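Local coordinates for protein structure-specific endonuclease subunit slx4 (Schizosaccharomyces pombe, PDB 4ZDT) that serves as the regulatory subunit of the slx1-slx4 structure-specific endonuclease, which resolves branched DNA structures that arise during repair and recombination, at residues S57-K61 against Y62-M66; I12-V15 against V16-A19; Q40-L43 against K44-N47. All coordinates share one frame; numbering follows the deposited sequence.

Overall arrangement
From the N terminus, contact 2 (12-15 with 16-19) comes first, in the last turns of helix 3-18. Contact 3 (40-43 with 44-47) ends helix 36-45, and contact 1 (57-61 with 62-66) ends helix 52-62. Each closes only a local helical turn, and the three follow in series without nesting or crossing. Contact 2 is the hub: the indole of W58 in contact 1 packs on I12 and V16, with W58 NE1 2.8 Å from S13 OG, while V15 and A19 meet W42, L43 and K46 of contact 3. Contacts 1 and 3 do not touch; their centres lie about 17 Å apart, on opposite sides of the chain's centre, tied together through helix 3-18.

Contact 1: S57-K61 against Y62-M66; sequences SWCDK and YGVLM
With CG anti to the backbone N (chi1 179°), the indole of W58 swings towards Y62, whose own CG stands anti to its carbonyl carbon. The two rings meet obliquely, their planes 40° apart: Y62 CD2 lies over a face of the indole, 3.5 Å from W58 CD1. Y62 is gripped from its neighbour too, since K61, with CG anti to its backbone N, lays that CG over a face of the phenol ring, 3.7 Å from the centroid, as a CH-pi contact. Farther out, one water bridges the two side chains, close to Y62 OH and weakly bound by K61 NZ.

Here helix 52-62 ends, G63 leaving helical geometry with positive phi. The carbonyl of C59 takes two N-H groups, G63 N and V64 N, each at 3.0 Å from C59 O and arriving from opposite faces of its plane; the bond from V64 is nearly straight (173°). The turned chain then brings V64 CG2 to W58 CZ3, 3.7 Å away, and V64 CG1 and M66 CG against C59 SG. The indole also packs on helix 3-18, where W58 NE1 is hydrogen-bonded to S13 OG, and both W58 and Y62 touch the slx1 chain.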
loop_
_atom_site.group_PDB
_atom_site.type_symbol
_atom_site.label_atom_id
_atom_site.label_comp_id
_atom_site.label_asym_id
_atom_site.label_seq_id
_atom_site.Cartn_x
_atom_site.Cartn_y
_atom_site.Cartn_z
ATOM N N SER B 57 14.142 -6.110 -7.334
ATOM C CA SER B 57 13.399 -7.348 -7.595
ATOM C C SER B 57 12.098 -7.386 -6.810
ATOM O O SER B 57 11.088 -7.879 -7.304
ATOM C CB SER B 57 14.234 -8.622 -7.334
ATOM O OG SER B 57 14.672 -8.721 -5.984
ATOM N N TRP B 58 12.133 -6.855 -5.587
ATOM C CA TRP B 58 10.939 -6.726 -4.762
ATOM C C TRP B 58 9.932 -5.813 -5.467
ATOM O O TRP B 58 8.781 -6.198 -5.650
ATOM C CB TRP B 58 11.312 -6.195 -3.363
ATOM C CG TRP B 58 10.152 -6.016 -2.443
ATOM C CD1 TRP B 58 9.530 -6.971 -1.684
ATOM C CD2 TRP B 58 9.474 -4.786 -2.177
ATOM N NE1 TRP B 58 8.490 -6.403 -0.971
ATOM C CE2 TRP B 58 8.445 -5.062 -1.257
ATOM C CE3 TRP B 58 9.651 -3.468 -2.625
ATOM C CZ2 TRP B 58 7.575 -4.064 -0.773
ATOM C CZ3 TRP B 58 8.800 -2.478 -2.136
ATOM C CH2 TRP B 58 7.778 -2.789 -1.217
ATOM N N CYS B 59 10.377 -4.630 -5.889
ATOM C CA CYS B 59 9.501 -3.682 -6.582
ATOM C C CYS B 59 8.883 -4.314 -7.826
ATOM O O CYS B 59 7.666 -4.192 -8.059
ATOM C CB CYS B 59 10.228 -2.383 -6.976
ATOM S SG CYS B 59 10.763 -1.271 -5.651
ATOM N N ASP B 60 9.710 -4.999 -8.623
ATOM C CA ASP B 60 9.231 -5.603 -9.869
ATOM C C ASP B 60 8.193 -6.660 -9.574
ATOM O O ASP B 60 7.193 -6.746 -10.273
ATOM C CB ASP B 60 10.380 -6.214 -10.688
ATOM C CG ASP B 60 9.979 -6.525 -12.128
ATOM O OD1 ASP B 60 9.284 -5.692 -12.764
ATOM O OD2 ASP B 60 10.363 -7.602 -12.626
ATOM N N LYS B 61 8.415 -7.455 -8.529
ATOM C CA LYS B 61 7.522 -8.557 -8.196
ATOM C C LYS B 61 6.194 -8.098 -7.564
ATOM O O LYS B 61 5.150 -8.709 -7.798
ATOM C CB LYS B 61 8.244 -9.554 -7.280
ATOM C CG LYS B 61 7.413 -10.712 -6.756
ATOM C CD LYS B 61 7.313 -11.833 -7.774
ATOM C CE LYS B 61 6.582 -13.037 -7.213
ATOM N NZ LYS B 61 7.267 -13.607 -5.995
ATOM N N TYR B 62 6.232 -7.025 -6.785
ATOM C CA TYR B 62 5.063 -6.620 -5.981
ATOM C C TYR B 62 4.378 -5.304 -6.386
ATOM O O TYR B 62 3.483 -4.844 -5.680
ATOM C CB TYR B 62 5.418 -6.614 -4.478
ATOM C CG TYR B 62 5.797 -7.993 -3.988
ATOM C CD1 TYR B 62 4.818 -8.949 -3.703
ATOM C CD2 TYR B 62 7.135 -8.357 -3.850
ATOM C CE1 TYR B 62 5.160 -10.228 -3.286
ATOM C CE2 TYR B 62 7.492 -9.635 -3.428
ATOM C CZ TYR B 62 6.507 -10.565 -3.152
ATOM O OH TYR B 62 6.865 -11.828 -2.736
ATOM N N GLY B 63 4.794 -4.712 -7.506
ATOM C CA GLY B 63 4.088 -3.591 -8.127
ATOM C C GLY B 63 4.449 -2.217 -7.586
ATOM O O GLY B 63 3.581 -1.354 -7.361
ATOM N N VAL B 64 5.725 -1.998 -7.364
ATOM C CA VAL B 64 6.186 -0.696 -6.906
ATOM C C VAL B 64 6.976 -0.033 -8.045
ATOM O O VAL B 64 7.862 -0.668 -8.632
ATOM C CB VAL B 64 7.030 -0.862 -5.633
ATOM C CG1 VAL B 64 7.579 0.482 -5.142
ATOM C CG2 VAL B 64 6.191 -1.571 -4.540
ATOM N N LEU B 65 6.655 1.227 -8.349
ATOM C CA LEU B 65 7.327 1.969 -9.409
ATOM C C LEU B 65 8.620 2.594 -8.902
ATOM O O LEU B 65 8.666 3.151 -7.801
ATOM C CB LEU B 65 6.423 3.097 -9.956
ATOM C CG LEU B 65 5.244 2.787 -10.890
ATOM C CD1 LEU B 65 4.226 1.899 -10.237
ATOM C CD2 LEU B 65 4.582 4.086 -11.365
ATOM N N MET B 66 9.655 2.525 -9.728
ATOM C CA MET B 66 10.944 3.080 -9.380
ATOM C C MET B 66 11.258 4.321 -10.215
ATOM O O MET B 66 11.087 4.312 -11.440
ATOM C CB MET B 66 12.026 2.002 -9.545
ATOM C CG MET B 66 11.812 0.811 -8.598
ATOM S SD MET B 66 13.025 -0.511 -8.796
ATOM C CE MET B 66 12.229 -1.504 -10.049
HETATM O O HOH W 1 9.254 -12.891 -3.606
#

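Contact 2: I12-V15 against V16-A19; sequences ISQV and VKQA
V16 N donates to I12 O at 3.0 Å in an almost straight bond (171°), and K17 N reaches S13 O at the same length. A19 N closes on V15 O, whereas Q18 N makes two weak bonds, to Q14 O and to V15 O. This splitting accompanies the end of helix 3-18, A19 being the first residue to leave helical phi/psi. The turn belongs to the Slx4 C-terminal domain, and one side of it faces the partner subunit: S13 OG is hydrogen-bonded to the backbone O of C45 of the slx1 chain, Q14 NE2 to the carboxylate OE1 of E44 of that chain, and K17 NZ to the backbone carbonyls of E44 and Q46 of slx1.

The K17 chain runs back over its own turn, bending at chi3 (-71°) to bring CE within 3.6 Å of S13 O and 3.9 Å of Q14 NE2. Replacing K17 with an alanine would probably leave the two slx1 carbonyls without this donor and uncover S13 O and the amide of Q14. Q14 and Q18 cross with their amide planes 81° apart, Q14 OE1 lying 3.3 Å from Q18 NE2 at too poor an angle to bond. The Q18 methylenes lie on the Q14 carbonyl, Q18 CB standing 3.1 Å from Q14 O. On the buried side, V16 CG2 rests 3.3 Å from I12 O, and the I12 and V16 side chains continue onto F39 and W58.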
loop_
_atom_site.group_PDB
_atom_site.type_symbol
_atom_site.label_atom_id
_atom_site.label_comp_id
_atom_site.label_asym_id
_atom_site.label_seq_id
_atom_site.Cartn_x
_atom_site.Cartn_y
_atom_site.Cartn_z
ATOM N N ILE B 12 10.845 -6.876 3.597
ATOM C CA ILE B 12 10.687 -5.516 3.052
ATOM C C ILE B 12 9.199 -5.115 3.136
ATOM O O ILE B 12 8.871 -4.016 3.612
ATOM C CB ILE B 12 11.220 -5.368 1.595
ATOM C CG1 ILE B 12 12.729 -5.709 1.503
ATOM C CG2 ILE B 12 10.967 -3.946 1.050
ATOM C CD1 ILE B 12 13.199 -6.037 0.061
ATOM N N SER B 13 8.309 -6.017 2.701
ATOM C CA SER B 13 6.873 -5.752 2.759
ATOM C C SER B 13 6.424 -5.463 4.193
ATOM O O SER B 13 5.642 -4.526 4.427
ATOM C CB SER B 13 6.067 -6.907 2.160
ATOM O OG SER B 13 6.417 -7.114 0.785
ATOM N N GLN B 14 6.918 -6.265 5.144
ATOM C CA GLN B 14 6.571 -6.084 6.548
ATOM C C GLN B 14 7.001 -4.735 7.077
ATOM O O GLN B 14 6.246 -4.106 7.816
ATOM C CB GLN B 14 7.089 -7.226 7.441
ATOM C CG GLN B 14 6.438 -8.572 7.154
ATOM C CD GLN B 14 4.926 -8.549 7.312
ATOM O OE1 GLN B 14 4.403 -8.255 8.394
ATOM N NE2 GLN B 14 4.216 -8.861 6.240
ATOM N N VAL B 15 8.182 -4.256 6.690
ATOM C CA VAL B 15 8.615 -2.938 7.132
ATOM C C VAL B 15 7.730 -1.812 6.567
ATOM O O VAL B 15 7.333 -0.863 7.287
ATOM C CB VAL B 15 10.097 -2.663 6.782
ATOM C CG1 VAL B 15 10.437 -1.247 7.125
ATOM C CG2 VAL B 15 11.030 -3.637 7.555
ATOM N N VAL B 16 7.436 -1.909 5.271
ATOM C CA VAL B 16 6.566 -0.946 4.606
ATOM C C VAL B 16 5.219 -0.835 5.322
ATOM O O VAL B 16 4.728 0.277 5.546
ATOM C CB VAL B 16 6.366 -1.330 3.106
ATOM C CG1 VAL B 16 5.257 -0.482 2.451
ATOM C CG2 VAL B 16 7.691 -1.155 2.361
ATOM N N LYS B 17 4.651 -1.982 5.685
ATOM C CA LYS B 17 3.313 -2.078 6.241
ATOM C C LYS B 17 3.243 -1.883 7.751
ATOM O O LYS B 17 2.172 -1.571 8.288
ATOM C CB LYS B 17 2.673 -3.424 5.871
ATOM C CG LYS B 17 2.395 -3.560 4.370
ATOM C CD LYS B 17 1.580 -4.800 4.045
ATOM C CE LYS B 17 2.376 -6.088 4.213
ATOM N NZ LYS B 17 1.530 -7.268 3.795
ATOM N N GLN B 18 4.375 -2.043 8.428
ATOM C CA GLN B 18 4.379 -1.986 9.900
ATOM C C GLN B 18 5.027 -0.747 10.498
ATOM O O GLN B 18 4.794 -0.443 11.668
ATOM C CB GLN B 18 4.994 -3.244 10.484
ATOM C CG GLN B 18 4.140 -4.477 10.245
ATOM C CD GLN B 18 4.678 -5.713 10.931
ATOM O OE1 GLN B 18 5.884 -5.832 11.189
ATOM N NE2 GLN B 18 3.793 -6.665 11.193
ATOM N N ALA B 19 5.836 -0.040 9.708
ATOM C CA ALA B 19 6.466 1.199 10.154
ATOM C C ALA B 19 5.414 2.242 10.538
ATOM O O ALA B 19 4.379 2.360 9.858
ATOM C CB ALA B 19 7.348 1.757 9.055
#

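Contact 3: Q40-L43 against K44-N47; sequences QLWL and KRKN
A Schellman motif ends helix 36-45: K46 N, rising above the plane of the L43 carbonyl, makes a 2.9 Å bond to L43 O, L48 N returns to the same oxygen, and N47, at positive phi, is the C-prime residue, its N bonded to K44 O at 3.0 Å. Before the chain turns out, K44 N bonds Q40 O and R45 N bonds L41 O, while K46 N makes only a weak second bond, to W42 O.

The side chains exploit this turn. K46, bent at chi2 (-66°) and again at chi4, curls back over its own helix end and sets its ammonium above the indole of W42, NZ lying 3.3 Å from the centroid of the five-membered ring, 17° off the normal: a cation-pi contact. The adjoining K46 CE makes a CH-pi contact over the six-membered ring, 4.0 Å from its centroid. R45 crosses W42 nearly at right angles, its guanidinium plane 87° from that of the indole, with W42 CA over one guanidinium face.

In the same five-membered ring, NE1 of W42 donates to the carboxylate of D21. Helix 3-18 packs against this turn, and towards helix 52-62 L43 touches I55 while Q40 touches L52 and I55.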
loop_
_atom_site.group_PDB
_atom_site.type_symbol
_atom_site.label_atom_id
_atom_site.label_comp_id
_atom_site.label_asym_id
_atom_site.label_seq_id
_atom_site.Cartn_x
_atom_site.Cartn_y
_atom_site.Cartn_z
ATOM N N GLN B 40 16.295 2.426 0.271
ATOM C CA GLN B 40 17.309 1.609 0.941
ATOM C C GLN B 40 17.718 2.213 2.290
ATOM O O GLN B 40 17.802 1.502 3.298
ATOM C CB GLN B 40 18.520 1.411 0.024
ATOM C CG GLN B 40 19.608 0.493 0.589
ATOM C CD GLN B 40 20.775 0.340 -0.369
ATOM O OE1 GLN B 40 21.285 1.331 -0.901
ATOM N NE2 GLN B 40 21.200 -0.906 -0.606
ATOM N N LEU B 41 17.947 3.529 2.304
ATOM C CA LEU B 41 18.298 4.249 3.541
ATOM C C LEU B 41 17.138 4.274 4.526
ATOM O O LEU B 41 17.330 4.080 5.738
ATOM C CB LEU B 41 18.765 5.678 3.209
ATOM C CG LEU B 41 20.068 5.811 2.420
ATOM C CD1 LEU B 41 20.125 7.151 1.649
ATOM C CD2 LEU B 41 21.261 5.681 3.348
ATOM N N TRP B 42 15.928 4.477 4.001
ATOM C CA TRP B 42 14.713 4.442 4.827
ATOM C C TRP B 42 14.595 3.076 5.504
ATOM O O TRP B 42 14.356 2.988 6.708
ATOM C CB TRP B 42 13.483 4.733 3.951
ATOM C CG TRP B 42 12.123 4.850 4.656
ATOM C CD1 TRP B 42 11.564 5.990 5.175
ATOM C CD2 TRP B 42 11.142 3.814 4.827
ATOM N NE1 TRP B 42 10.309 5.718 5.693
ATOM C CE2 TRP B 42 10.026 4.393 5.490
ATOM C CE3 TRP B 42 11.096 2.449 4.489
ATOM C CZ2 TRP B 42 8.880 3.655 5.826
ATOM C CZ3 TRP B 42 9.950 1.710 4.829
ATOM C CH2 TRP B 42 8.859 2.323 5.493
ATOM N N LEU B 43 14.779 2.004 4.734
ATOM C CA LEU B 43 14.767 0.667 5.313
ATOM C C LEU B 43 15.851 0.492 6.375
ATOM O O LEU B 43 15.613 -0.110 7.412
ATOM C CB LEU B 43 14.906 -0.414 4.226
ATOM C CG LEU B 43 13.718 -0.493 3.268
ATOM C CD1 LEU B 43 14.069 -1.335 2.038
ATOM C CD2 LEU B 43 12.476 -1.025 4.030
ATOM N N LYS B 44 17.046 0.999 6.095
ATOM C CA LYS B 44 18.160 0.859 7.044
ATOM C C LYS B 44 17.805 1.473 8.410
ATOM O O LYS B 44 18.029 0.856 9.461
ATOM C CB LYS B 44 19.424 1.482 6.454
ATOM C CG LYS B 44 20.680 1.308 7.308
ATOM C CD LYS B 44 21.871 1.968 6.622
ATOM C CE LYS B 44 23.052 2.107 7.596
ATOM N NZ LYS B 44 24.246 2.633 6.869
ATOM N N ARG B 45 17.216 2.672 8.381
ATOM C CA ARG B 45 16.699 3.331 9.597
ATOM C C ARG B 45 15.638 2.510 10.326
ATOM O O ARG B 45 15.412 2.714 11.523
ATOM C CB ARG B 45 16.124 4.719 9.268
ATOM C CG ARG B 45 17.177 5.785 8.969
ATOM C CD ARG B 45 16.556 7.202 8.867
ATOM N NE ARG B 45 16.276 7.595 7.482
ATOM C CZ ARG B 45 15.067 7.860 6.980
ATOM N NH1 ARG B 45 13.977 7.792 7.740
ATOM N NH2 ARG B 45 14.954 8.203 5.700
ATOM N N LYS B 46 14.981 1.591 9.615
ATOM C CA LYS B 46 13.975 0.723 10.241
ATOM C C LYS B 46 14.556 -0.640 10.628
ATOM O O LYS B 46 13.813 -1.619 10.725
ATOM C CB LYS B 46 12.769 0.503 9.313
ATOM C CG LYS B 46 12.152 1.747 8.667
ATOM C CD LYS B 46 11.528 2.664 9.683
ATOM C CE LYS B 46 10.786 3.801 9.006
ATOM N NZ LYS B 46 11.691 4.818 8.422
ATOM N N ASN B 47 15.870 -0.702 10.830
ATOM C CA ASN B 47 16.561 -1.949 11.165
ATOM C C ASN B 47 16.442 -3.014 10.055
ATOM O O ASN B 47 16.282 -4.200 10.353
ATOM C CB ASN B 47 16.019 -2.538 12.488
ATOM C CG ASN B 47 16.799 -2.087 13.713
ATOM O OD1 ASN B 47 17.828 -1.415 13.608
ATOM N ND2 ASN B 47 16.308 -2.468 14.896
#